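Local coordinates for protein ATPase associated with various cellular activities, AAA_5 (Staphylothermus marinus, PDB 6N0S) that probably hydrolyses ATP as the McrB component of a restriction system, and is represented here by its N-terminal EVE-like domain, thought to bind nucleic acid, at residues T30-I35 against K97-I102; I74-L79 against A176-G181; Y90-I95 against Q115-I120; I102-G107 against D111-Y116. All coordinates share one frame; numbering follows the deposited sequence.

Three of the four contacts gather on one side of the domain, where helices 92-105 and 110-124 fold over a small antiparallel sheet. Contact 1 seats the first helix on strand 30-34. Contacts 3 and 4 join the two helices, at the start of helix 92-105 and at its end, and share Gln115 and Tyr116; their centres lie about 11 Å apart, and those of contacts 1 and 3 about 7 Å. Contact 2, with its centre about 22 Å from that of contact 1, ties the C-terminal helix to the larger mixed sheet. Contacts 3 and 4 fall wholly between its two segments in sequence, so the chain adds the helical pair before returning to that sheet.

Contact 1 (T30-I35 against K97-I102); sequences TLWGMI and KVLRKI
The indole of Trp32 takes Leu99 on one face: methyl CD1 stands 3.5 Å from the centroid of the five-membered ring and only 10° off its normal, a CH-pi contact whose nearest ring atom is CE2, also at 3.5 Å from Leu99 CD1. The indole N-H, at NE1, is hydrogen-bonded to the hydroxyl of Tyr116. CB of Trp32 already leaves the strand on the helix side, and CG, between the backbone N and the carbonyl carbon (chi1 72°), sets the ring beside Leu99 with one face to CD1. The second branch of Leu99 serves another neighbour, with CD2 lying 3.8 Å from Thr30 OG1. Farther along the helix, Ile102 CD1 meets Thr30 CG2 more loosely at 4.2 Å. A leucine in place of Trp32 would probably strip Leu99 CD1 of its flat platform and leave the Tyr116 hydroxyl without the indole N-H. The Trp32 side chain also comes within about 4 Å of a bound sulfate. Strand 30-34 is an outer strand of the three-stranded antiparallel sheet and pairs with strand 132-136; helix 92-105 runs nearly antiparallel to it, 11.2 Å away between segment axes, while Leu99 also touches Phe117 of helix 110-124.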
# COMPACT_ATOMS: atom_id res chain seq x y z
N THR A 30 5.20 4.17 -2.70
CA THR A 30 5.68 3.47 -1.52
C THR A 30 4.54 2.73 -0.87
O THR A 30 3.37 2.92 -1.19
CB THR A 30 6.29 4.41 -0.46
OG1 THR A 30 5.25 5.20 0.13
CG2 THR A 30 7.35 5.31 -1.05
N LEU A 31 4.94 1.82 0.02
CA LEU A 31 4.11 1.21 1.04
C LEU A 31 4.74 1.54 2.37
O LEU A 31 5.94 1.33 2.55
CB LEU A 31 4.03 -0.31 0.91
CG LEU A 31 3.61 -0.88 -0.45
CD1 LEU A 31 3.61 -2.44 -0.37
CD2 LEU A 31 2.26 -0.38 -0.92
N TRP A 32 3.95 2.01 3.31
CA TRP A 32 4.52 2.34 4.61
C TRP A 32 3.41 2.35 5.63
O TRP A 32 2.23 2.50 5.29
CB TRP A 32 5.24 3.69 4.53
CG TRP A 32 4.34 4.86 4.43
CD1 TRP A 32 3.86 5.44 3.29
CD2 TRP A 32 3.81 5.62 5.51
NE1 TRP A 32 3.06 6.50 3.59
CE2 TRP A 32 3.02 6.64 4.96
CE3 TRP A 32 3.93 5.52 6.90
CZ2 TRP A 32 2.34 7.57 5.74
CZ3 TRP A 32 3.26 6.43 7.68
CH2 TRP A 32 2.47 7.45 7.10
N GLY A 33 3.79 2.17 6.88
CA GLY A 33 2.81 2.09 7.95
C GLY A 33 3.51 1.83 9.27
O GLY A 33 4.72 1.58 9.33
N MSE A 34 2.72 1.88 10.33
CA MSE A 34 3.22 1.65 11.65
C MSE A 34 3.18 0.16 11.93
O MSE A 34 2.14 -0.45 11.80
CB MSE A 34 2.37 2.39 12.69
CG MSE A 34 2.86 2.21 14.14
SE MSE A 34 1.70 3.21 15.42
CE MSE A 34 1.76 4.82 14.59
N ILE A 35 4.33 -0.37 12.34
CA ILE A 35 4.52 -1.81 12.40
C ILE A 35 3.50 -2.43 13.36
O ILE A 35 2.75 -3.33 12.97
CB ILE A 35 5.97 -2.13 12.79
CG1 ILE A 35 6.89 -1.76 11.63
CG2 ILE A 35 6.15 -3.61 13.17
CD1 ILE A 35 8.40 -1.87 11.90
N LYS A 97 10.35 12.57 6.65
CA LYS A 97 11.37 13.26 5.89
C LYS A 97 11.75 12.46 4.66
O LYS A 97 11.97 13.02 3.58
CB LYS A 97 12.55 13.54 6.82
CG LYS A 97 13.70 14.28 6.22
CD LYS A 97 14.78 14.55 7.29
CE LYS A 97 15.98 15.29 6.71
NZ LYS A 97 15.65 16.74 6.41
N VAL A 98 11.81 11.14 4.77
CA VAL A 98 12.11 10.30 3.61
C VAL A 98 10.98 10.35 2.60
O VAL A 98 11.21 10.45 1.38
CB VAL A 98 12.37 8.85 4.06
CG1 VAL A 98 12.45 7.94 2.86
CG2 VAL A 98 13.63 8.77 4.93
N LEU A 99 9.74 10.24 3.07
CA LEU A 99 8.59 10.30 2.16
C LEU A 99 8.46 11.67 1.51
O LEU A 99 8.13 11.76 0.31
CB LEU A 99 7.31 9.96 2.91
CG LEU A 99 7.25 8.54 3.48
CD1 LEU A 99 6.05 8.37 4.45
CD2 LEU A 99 7.16 7.58 2.34
N ARG A 100 8.66 12.74 2.27
CA ARG A 100 8.55 14.08 1.66
C ARG A 100 9.52 14.23 0.49
O ARG A 100 9.16 14.76 -0.57
CB ARG A 100 8.80 15.17 2.72
CG ARG A 100 8.84 16.65 2.15
CD ARG A 100 8.88 17.72 3.28
NE ARG A 100 7.68 17.72 4.11
CZ ARG A 100 6.56 18.38 3.86
NH1 ARG A 100 6.43 19.15 2.78
NH2 ARG A 100 5.54 18.25 4.70
N LYS A 101 10.76 13.77 0.67
CA LYS A 101 11.71 13.80 -0.43
C LYS A 101 11.23 12.97 -1.61
O LYS A 101 11.27 13.42 -2.76
CB LYS A 101 13.09 13.33 0.05
CG LYS A 101 14.09 13.11 -1.07
CD LYS A 101 15.49 12.90 -0.50
CE LYS A 101 16.41 12.21 -1.50
NZ LYS A 101 16.34 12.84 -2.85
N ILE A 102 10.75 11.76 -1.35
CA ILE A 102 10.28 10.94 -2.47
C ILE A 102 9.11 11.61 -3.17
O ILE A 102 9.04 11.63 -4.41
CB ILE A 102 9.91 9.53 -1.98
CG1 ILE A 102 11.16 8.78 -1.55
CG2 ILE A 102 9.25 8.76 -3.09
CD1 ILE A 102 10.91 7.57 -0.65

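Contact 2 (I74-L79 against A176-G181); sequences IGESVL and AIHSRG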
# COMPACT_ATOMS: atom_id res chain seq x y z
N ILE A 74 -7.12 1.12 -8.90
CA ILE A 74 -6.72 2.16 -9.84
C ILE A 74 -5.44 1.84 -10.62
O ILE A 74 -5.21 2.45 -11.67
CB ILE A 74 -6.57 3.53 -9.13
CG1 ILE A 74 -5.45 3.51 -8.08
CG2 ILE A 74 -7.93 3.99 -8.56
CD1 ILE A 74 -5.11 4.94 -7.59
N GLY A 75 -4.61 0.93 -10.14
CA GLY A 75 -3.38 0.63 -10.86
C GLY A 75 -2.58 -0.41 -10.11
O GLY A 75 -3.02 -0.93 -9.08
N GLU A 76 -1.39 -0.69 -10.64
CA GLU A 76 -0.53 -1.66 -9.99
C GLU A 76 0.92 -1.28 -10.14
O GLU A 76 1.28 -0.45 -10.98
CB GLU A 76 -0.79 -3.07 -10.55
CG GLU A 76 -0.71 -3.21 -12.06
CD GLU A 76 -0.85 -4.66 -12.47
OE1 GLU A 76 0.18 -5.38 -12.42
OE2 GLU A 76 -2.00 -5.07 -12.78
N SER A 77 1.76 -1.87 -9.29
CA SER A 77 3.18 -1.58 -9.26
C SER A 77 3.92 -2.85 -8.85
O SER A 77 3.32 -3.90 -8.64
CB SER A 77 3.50 -0.44 -8.30
OG SER A 77 3.12 -0.81 -7.01
N VAL A 78 5.22 -2.71 -8.65
CA VAL A 78 6.12 -3.83 -8.39
C VAL A 78 6.94 -3.51 -7.15
O VAL A 78 7.45 -2.39 -7.00
CB VAL A 78 7.04 -4.10 -9.61
CG1 VAL A 78 8.03 -5.20 -9.30
CG2 VAL A 78 6.22 -4.52 -10.82
N LEU A 79 7.03 -4.48 -6.25
CA LEU A 79 7.85 -4.38 -5.04
C LEU A 79 8.98 -5.39 -5.17
O LEU A 79 8.76 -6.60 -5.03
CB LEU A 79 6.98 -4.64 -3.81
CG LEU A 79 7.68 -4.91 -2.49
CD1 LEU A 79 8.64 -3.90 -2.21
CD2 LEU A 79 6.67 -4.96 -1.34
N ALA A 176 -7.60 -11.60 -12.52
CA ALA A 176 -8.96 -11.13 -12.73
C ALA A 176 -9.03 -9.61 -12.77
O ALA A 176 -9.77 -9.03 -13.58
CB ALA A 176 -9.88 -11.68 -11.64
N ILE A 177 -8.33 -8.94 -11.85
CA ILE A 177 -8.33 -7.48 -11.79
C ILE A 177 -7.47 -6.91 -12.91
O ILE A 177 -7.88 -6.00 -13.63
CB ILE A 177 -7.82 -7.02 -10.41
CG1 ILE A 177 -8.84 -7.35 -9.30
CG2 ILE A 177 -7.52 -5.52 -10.40
CD1 ILE A 177 -8.24 -7.21 -7.88
N HIS A 178 -6.26 -7.45 -13.05
CA HIS A 178 -5.36 -7.05 -14.12
C HIS A 178 -6.04 -7.12 -15.47
O HIS A 178 -5.84 -6.24 -16.32
CB HIS A 178 -4.14 -7.96 -14.10
CG HIS A 178 -3.08 -7.57 -15.10
ND1 HIS A 178 -2.30 -6.45 -14.95
CD2 HIS A 178 -2.65 -8.18 -16.23
CE1 HIS A 178 -1.44 -6.38 -15.96
NE2 HIS A 178 -1.63 -7.43 -16.74
N SER A 179 -6.85 -8.15 -15.70
CA SER A 179 -7.47 -8.37 -17.01
C SER A 179 -8.63 -7.42 -17.25
O SER A 179 -9.21 -7.42 -18.34
CB SER A 179 -7.94 -9.83 -17.14
OG SER A 179 -9.23 -10.03 -16.58
N ARG A 180 -8.98 -6.61 -16.25
CA ARG A 180 -10.04 -5.64 -16.37
C ARG A 180 -9.44 -4.24 -16.50
O ARG A 180 -8.25 -4.00 -16.28
CB ARG A 180 -11.00 -5.76 -15.18
CG ARG A 180 -12.06 -6.83 -15.37
CD ARG A 180 -12.74 -7.22 -14.08
NE ARG A 180 -13.82 -8.19 -14.29
CZ ARG A 180 -13.73 -9.51 -14.11
NH1 ARG A 180 -12.61 -10.10 -13.70
NH2 ARG A 180 -14.80 -10.26 -14.33
N GLY A 181 -10.27 -3.31 -16.88
CA GLY A 181 -9.72 -2.07 -17.40
C GLY A 181 -8.27 -2.08 -17.95
O GLY A 181 -7.43 -1.20 -17.65
OXT GLY A 181 -7.85 -2.96 -18.71
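Glu76 and His178 meet through two quite different first torsions. In Glu76, CG sits between the backbone N and the carbonyl carbon (chi1 53°) and the chain then runs extended, carrying the carboxylate off the strand toward the helix; in His178, CG lies anti to the backbone N (chi1 -175°), which brings the ND1 edge of the imidazole up to the carboxylate. The two side chains cross at about a right angle. His178 ND1 donates to Glu76 OE2 over a short 2.6 Å, fairly straight at 158°. The oxygen lies close to the imidazole plane, at the ring edge, whereas the N-H reaches that oxygen from above the carboxylate plane. This is a His-carboxylate hydrogen bond at the protein surface, and it fastens the last turn of the C-terminal helix 171-178 to strand 72-80 of the five-stranded mixed sheet of the EVE-like fold. The same carboxylate is gripped by two tyrosines, with OE2 hydrogen-bonded to Tyr143 OH and OE1 to Tyr174 OH; the ring of Tyr174 also meets that of His178. An alanine at Glu76 would probably leave His178 ND1 without its acceptor, both tyrosine hydroxyls without this carboxylate, and the imidazole freer to turn. Such a close carboxylate is likely to support a positive charge on the imidazole. Just past His178 the chain turns out of the helix, with Arg180 N bonded to Ile177 O at 2.9 Å. The guanidinium of Arg180 folds back so that its NH1 donates to Ala176 O at 3.0 Å, from above the carbonyl plane.

Contact 3 (Y90-I95 against Q115-I120); sequences YSWPEI and QYFIAI
Trp92, in the first turn of helix 92-105, reaches across to Phe117 and Ile120 on the second arm of a helical hairpin, helix 110-124. From CB the side chain sets out with CG anti to the backbone N (chi1 169°), and that torsion carries the indole out from its helix toward helix 110-124. Its six-membered ring leads. CZ3 packs against Trp32 of strand 30-34, and the far corner, CH2, makes the contacts with the other helix: it lies 3.9 Å from Phe117 CD1 and 4.3 Å from Ile120 CG2. The planes of the Trp92 six-membered ring and the Phe117 ring stand almost perpendicular, at 88°, with centroids 5.9 Å apart, and the indole corner approaches the phenyl ring obliquely. Phe117 and Ile120 lie three residues apart on their helix, so both can offer carbon to the same indole corner. All of this is apolar packing, without a hydrogen bond between the two segments. Trp92 also touches Pro126, beyond the end of the second helix, and Phe117 continues on to Lys96, Leu99 and Arg100. The start of the tryptophan's helix is fixed close by: Ser91 occupies the N-cap, and the Glu94 side chain folds back so that OE1 accepts from Ser91 N at 3.0 Å and 166°, met from above the carboxylate plane. Within the second helix, Tyr116 CD2 rests 3.7 Å above the plane of the Phe117 ring, offset toward its rim.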
# COMPACT_ATOMS: atom_id res chain seq x y z
N TYR A 90 11.89 2.93 10.97
CA TYR A 90 11.94 4.39 11.09
C TYR A 90 11.07 4.88 12.23
O TYR A 90 10.04 4.29 12.55
CB TYR A 90 11.45 5.08 9.83
CG TYR A 90 12.23 4.79 8.59
CD1 TYR A 90 11.94 3.68 7.80
CD2 TYR A 90 13.25 5.63 8.19
CE1 TYR A 90 12.66 3.42 6.64
CE2 TYR A 90 13.97 5.38 7.04
CZ TYR A 90 13.67 4.29 6.27
OH TYR A 90 14.40 4.06 5.13
N SER A 91 11.48 6.00 12.83
CA SER A 91 10.52 6.74 13.63
C SER A 91 9.65 7.60 12.71
O SER A 91 9.85 7.67 11.51
CB SER A 91 11.23 7.62 14.66
OG SER A 91 11.90 8.67 14.01
N TRP A 92 8.65 8.24 13.31
CA TRP A 92 7.72 9.07 12.54
C TRP A 92 8.41 10.28 11.94
O TRP A 92 8.24 10.53 10.73
CB TRP A 92 6.55 9.44 13.46
CG TRP A 92 5.61 10.49 12.95
CD1 TRP A 92 5.31 11.69 13.54
CD2 TRP A 92 4.80 10.41 11.77
NE1 TRP A 92 4.37 12.36 12.80
CE2 TRP A 92 4.04 11.61 11.71
CE3 TRP A 92 4.65 9.45 10.75
CZ2 TRP A 92 3.15 11.87 10.69
CZ3 TRP A 92 3.76 9.72 9.73
CH2 TRP A 92 3.03 10.94 9.70
N PRO A 93 9.21 11.04 12.67
CA PRO A 93 9.88 12.17 12.02
C PRO A 93 10.81 11.72 10.91
O PRO A 93 10.87 12.37 9.86
CB PRO A 93 10.61 12.87 13.18
CG PRO A 93 9.92 12.39 14.42
CD PRO A 93 9.46 11.00 14.13
N GLU A 94 11.48 10.59 11.09
CA GLU A 94 12.42 10.10 10.08
C GLU A 94 11.68 9.70 8.80
O GLU A 94 12.12 10.02 7.69
CB GLU A 94 13.19 8.88 10.62
CG GLU A 94 14.21 9.17 11.69
CD GLU A 94 14.64 7.90 12.45
OE1 GLU A 94 14.28 6.76 12.05
OE2 GLU A 94 15.34 8.05 13.47
N ILE A 95 10.60 8.93 8.92
CA ILE A 95 9.97 8.45 7.70
C ILE A 95 9.25 9.60 6.98
O ILE A 95 9.20 9.62 5.76
CB ILE A 95 9.04 7.26 7.97
CG1 ILE A 95 8.75 6.52 6.66
CG2 ILE A 95 7.74 7.69 8.64
CD1 ILE A 95 8.06 5.22 6.84
N GLN A 115 -0.50 18.53 3.68
CA GLN A 115 -1.86 18.07 3.96
C GLN A 115 -1.92 16.56 4.16
O GLN A 115 -2.73 16.09 4.94
CB GLN A 115 -2.80 18.47 2.84
CG GLN A 115 -3.09 19.98 2.78
CD GLN A 115 -3.42 20.47 1.39
OE1 GLN A 115 -3.97 19.74 0.57
NE2 GLN A 115 -3.09 21.73 1.11
N TYR A 116 -1.09 15.80 3.43
CA TYR A 116 -1.08 14.35 3.56
C TYR A 116 -0.72 13.96 4.98
O TYR A 116 -1.44 13.19 5.63
CB TYR A 116 -0.12 13.78 2.52
CG TYR A 116 0.14 12.29 2.56
CD1 TYR A 116 -0.76 11.37 2.04
CD2 TYR A 116 1.32 11.82 3.09
CE1 TYR A 116 -0.48 10.00 2.07
CE2 TYR A 116 1.61 10.50 3.13
CZ TYR A 116 0.71 9.58 2.63
OH TYR A 116 1.10 8.28 2.72
N PHE A 117 0.38 14.51 5.50
CA PHE A 117 0.85 14.12 6.82
C PHE A 117 -0.11 14.53 7.93
O PHE A 117 -0.32 13.78 8.89
CB PHE A 117 2.25 14.69 7.05
CG PHE A 117 3.30 14.00 6.25
CD1 PHE A 117 3.35 12.61 6.22
CD2 PHE A 117 4.23 14.70 5.53
CE1 PHE A 117 4.31 11.96 5.47
CE2 PHE A 117 5.19 14.05 4.80
CZ PHE A 117 5.22 12.66 4.77
N ILE A 118 -0.72 15.71 7.80
CA ILE A 118 -1.71 16.16 8.78
C ILE A 118 -2.89 15.20 8.81
O ILE A 118 -3.42 14.88 9.88
CB ILE A 118 -2.18 17.60 8.46
CG1 ILE A 118 -1.37 18.61 9.22
CG2 ILE A 118 -3.61 17.85 8.87
CD1 ILE A 118 -0.06 18.72 8.76
N ALA A 119 -3.32 14.74 7.64
CA ALA A 119 -4.43 13.79 7.58
C ALA A 119 -4.05 12.46 8.20
O ALA A 119 -4.80 11.90 9.01
CB ALA A 119 -4.87 13.61 6.13
N ILE A 120 -2.88 11.93 7.85
CA ILE A 120 -2.43 10.66 8.42
C ILE A 120 -2.29 10.78 9.94
O ILE A 120 -2.72 9.90 10.70
CB ILE A 120 -1.09 10.23 7.79
CG1 ILE A 120 -1.24 9.95 6.29
CG2 ILE A 120 -0.56 8.98 8.49
CD1 ILE A 120 -2.37 9.02 5.92

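Contact 4 (I102-G107 against D111-Y116); sequences IFLDNG and DTIDQY
Ile113 supplies one bump, pushing its CD1 methyl into the hollow between two consecutive residues of the facing helix. That methyl stands 3.6 Å from Phe103 CB and, about a right angle away, 3.6 Å from Leu104 CG, with Leu104 CD2 just behind; the side chains of Leu104 and Ile113 cross at about a right angle. The second bump comes the other way. The Phe103 ring, its CG anti to the carbonyl carbon (chi1 -66°), drives its edge at the face of Tyr116 in a T-shaped (edge-to-face) pair, with centroids 5.4 Å apart and planes at 78°. Phe103 CE2 leads, 3.6 Å from Tyr116 CE2. Beyond these residues the first helix ends in a Schellman motif: Gly107, with its positive phi, gives its N to Leu104 O at 3.0 Å, and Ile108 N returns to Phe103 O. Asn106 ND2 adds a nearly straight bond to Ile102 O at 2.8 Å. This tight turn sets the end of helix 92-105 beside the opening turns of helix 110-124, with Arg100 and Asp114 bridging them by a salt bridge, while a loop preceding strand 30-34 lies alongside, His26 from it meeting the Tyr116 ring edge-to-face.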
# COMPACT_ATOMS: atom_id res chain seq x y z
N ILE A 102 10.75 11.76 -1.35
CA ILE A 102 10.28 10.94 -2.47
C ILE A 102 9.11 11.61 -3.17
O ILE A 102 9.04 11.63 -4.41
CB ILE A 102 9.91 9.53 -1.98
CG1 ILE A 102 11.16 8.78 -1.55
CG2 ILE A 102 9.25 8.76 -3.09
CD1 ILE A 102 10.91 7.57 -0.65
N PHE A 103 8.16 12.15 -2.41
CA PHE A 103 6.99 12.73 -3.06
C PHE A 103 7.37 14.00 -3.85
O PHE A 103 6.89 14.20 -4.98
CB PHE A 103 5.90 13.02 -2.01
CG PHE A 103 5.29 11.78 -1.33
CD1 PHE A 103 5.54 10.48 -1.76
CD2 PHE A 103 4.44 11.95 -0.25
CE1 PHE A 103 4.97 9.38 -1.10
CE2 PHE A 103 3.87 10.87 0.40
CZ PHE A 103 4.12 9.59 -0.03
N LEU A 104 8.25 14.85 -3.30
CA LEU A 104 8.69 16.05 -4.04
C LEU A 104 9.42 15.68 -5.32
O LEU A 104 9.15 16.24 -6.38
CB LEU A 104 9.60 16.96 -3.17
CG LEU A 104 8.96 17.75 -2.01
CD1 LEU A 104 10.01 18.24 -0.99
CD2 LEU A 104 8.11 18.92 -2.49
N ASP A 105 10.31 14.69 -5.25
CA ASP A 105 11.01 14.24 -6.46
C ASP A 105 10.08 13.65 -7.50
O ASP A 105 10.52 13.46 -8.64
CB ASP A 105 12.09 13.20 -6.12
CG ASP A 105 13.21 13.76 -5.25
OD1 ASP A 105 13.14 14.96 -4.87
OD2 ASP A 105 14.14 13.00 -4.92
N ASN A 106 8.82 13.36 -7.16
CA ASN A 106 7.86 12.81 -8.11
C ASN A 106 6.82 13.84 -8.51
O ASN A 106 5.81 13.49 -9.13
CB ASN A 106 7.21 11.54 -7.52
CG ASN A 106 8.09 10.33 -7.69
OD1 ASN A 106 7.99 9.63 -8.68
ND2 ASN A 106 9.04 10.13 -6.77
N GLY A 107 7.08 15.11 -8.21
CA GLY A 107 6.27 16.19 -8.70
C GLY A 107 5.06 16.51 -7.87
O GLY A 107 4.21 17.29 -8.32
N ASP A 111 2.79 21.70 -0.58
CA ASP A 111 1.55 21.94 0.15
C ASP A 111 0.72 20.66 0.28
O ASP A 111 0.15 20.37 1.34
CB ASP A 111 0.71 22.99 -0.57
CG ASP A 111 1.29 24.39 -0.49
OD1 ASP A 111 1.82 24.78 0.58
OD2 ASP A 111 1.19 25.10 -1.50
N THR A 112 0.58 19.91 -0.81
CA THR A 112 -0.18 18.67 -0.76
C THR A 112 0.45 17.70 0.25
O THR A 112 -0.26 17.13 1.08
CB THR A 112 -0.28 18.05 -2.16
OG1 THR A 112 -0.96 18.98 -3.02
CG2 THR A 112 -1.06 16.72 -2.16
N ILE A 113 1.77 17.58 0.23
CA ILE A 113 2.48 16.73 1.19
C ILE A 113 2.17 17.17 2.62
O ILE A 113 1.89 16.34 3.49
CB ILE A 113 3.98 16.74 0.89
CG1 ILE A 113 4.25 16.23 -0.52
CG2 ILE A 113 4.74 15.89 1.88
CD1 ILE A 113 5.72 16.43 -0.99
N ASP A 114 2.23 18.48 2.90
CA ASP A 114 1.86 18.95 4.24
C ASP A 114 0.46 18.42 4.61
O ASP A 114 0.25 17.89 5.70
CB ASP A 114 1.86 20.49 4.33
CG ASP A 114 3.23 21.17 4.05
OD1 ASP A 114 4.30 20.55 4.19
OD2 ASP A 114 3.20 22.41 3.74
N GLN A 115 -0.50 18.53 3.68
CA GLN A 115 -1.86 18.07 3.96
C GLN A 115 -1.92 16.56 4.16
O GLN A 115 -2.73 16.09 4.94
CB GLN A 115 -2.80 18.47 2.84
CG GLN A 115 -3.09 19.98 2.78
CD GLN A 115 -3.42 20.47 1.39
OE1 GLN A 115 -3.97 19.74 0.57
NE2 GLN A 115 -3.09 21.73 1.11
N TYR A 116 -1.09 15.80 3.43
CA TYR A 116 -1.08 14.35 3.56
C TYR A 116 -0.72 13.96 4.98
O TYR A 116 -1.44 13.19 5.63
CB TYR A 116 -0.12 13.78 2.52
CG TYR A 116 0.14 12.29 2.56
CD1 TYR A 116 -0.76 11.37 2.04
CD2 TYR A 116 1.32 11.82 3.09
CE1 TYR A 116 -0.48 10.00 2.07
CE2 TYR A 116 1.61 10.50 3.13
CZ TYR A 116 0.71 9.58 2.63
OH TYR A 116 1.10 8.28 2.72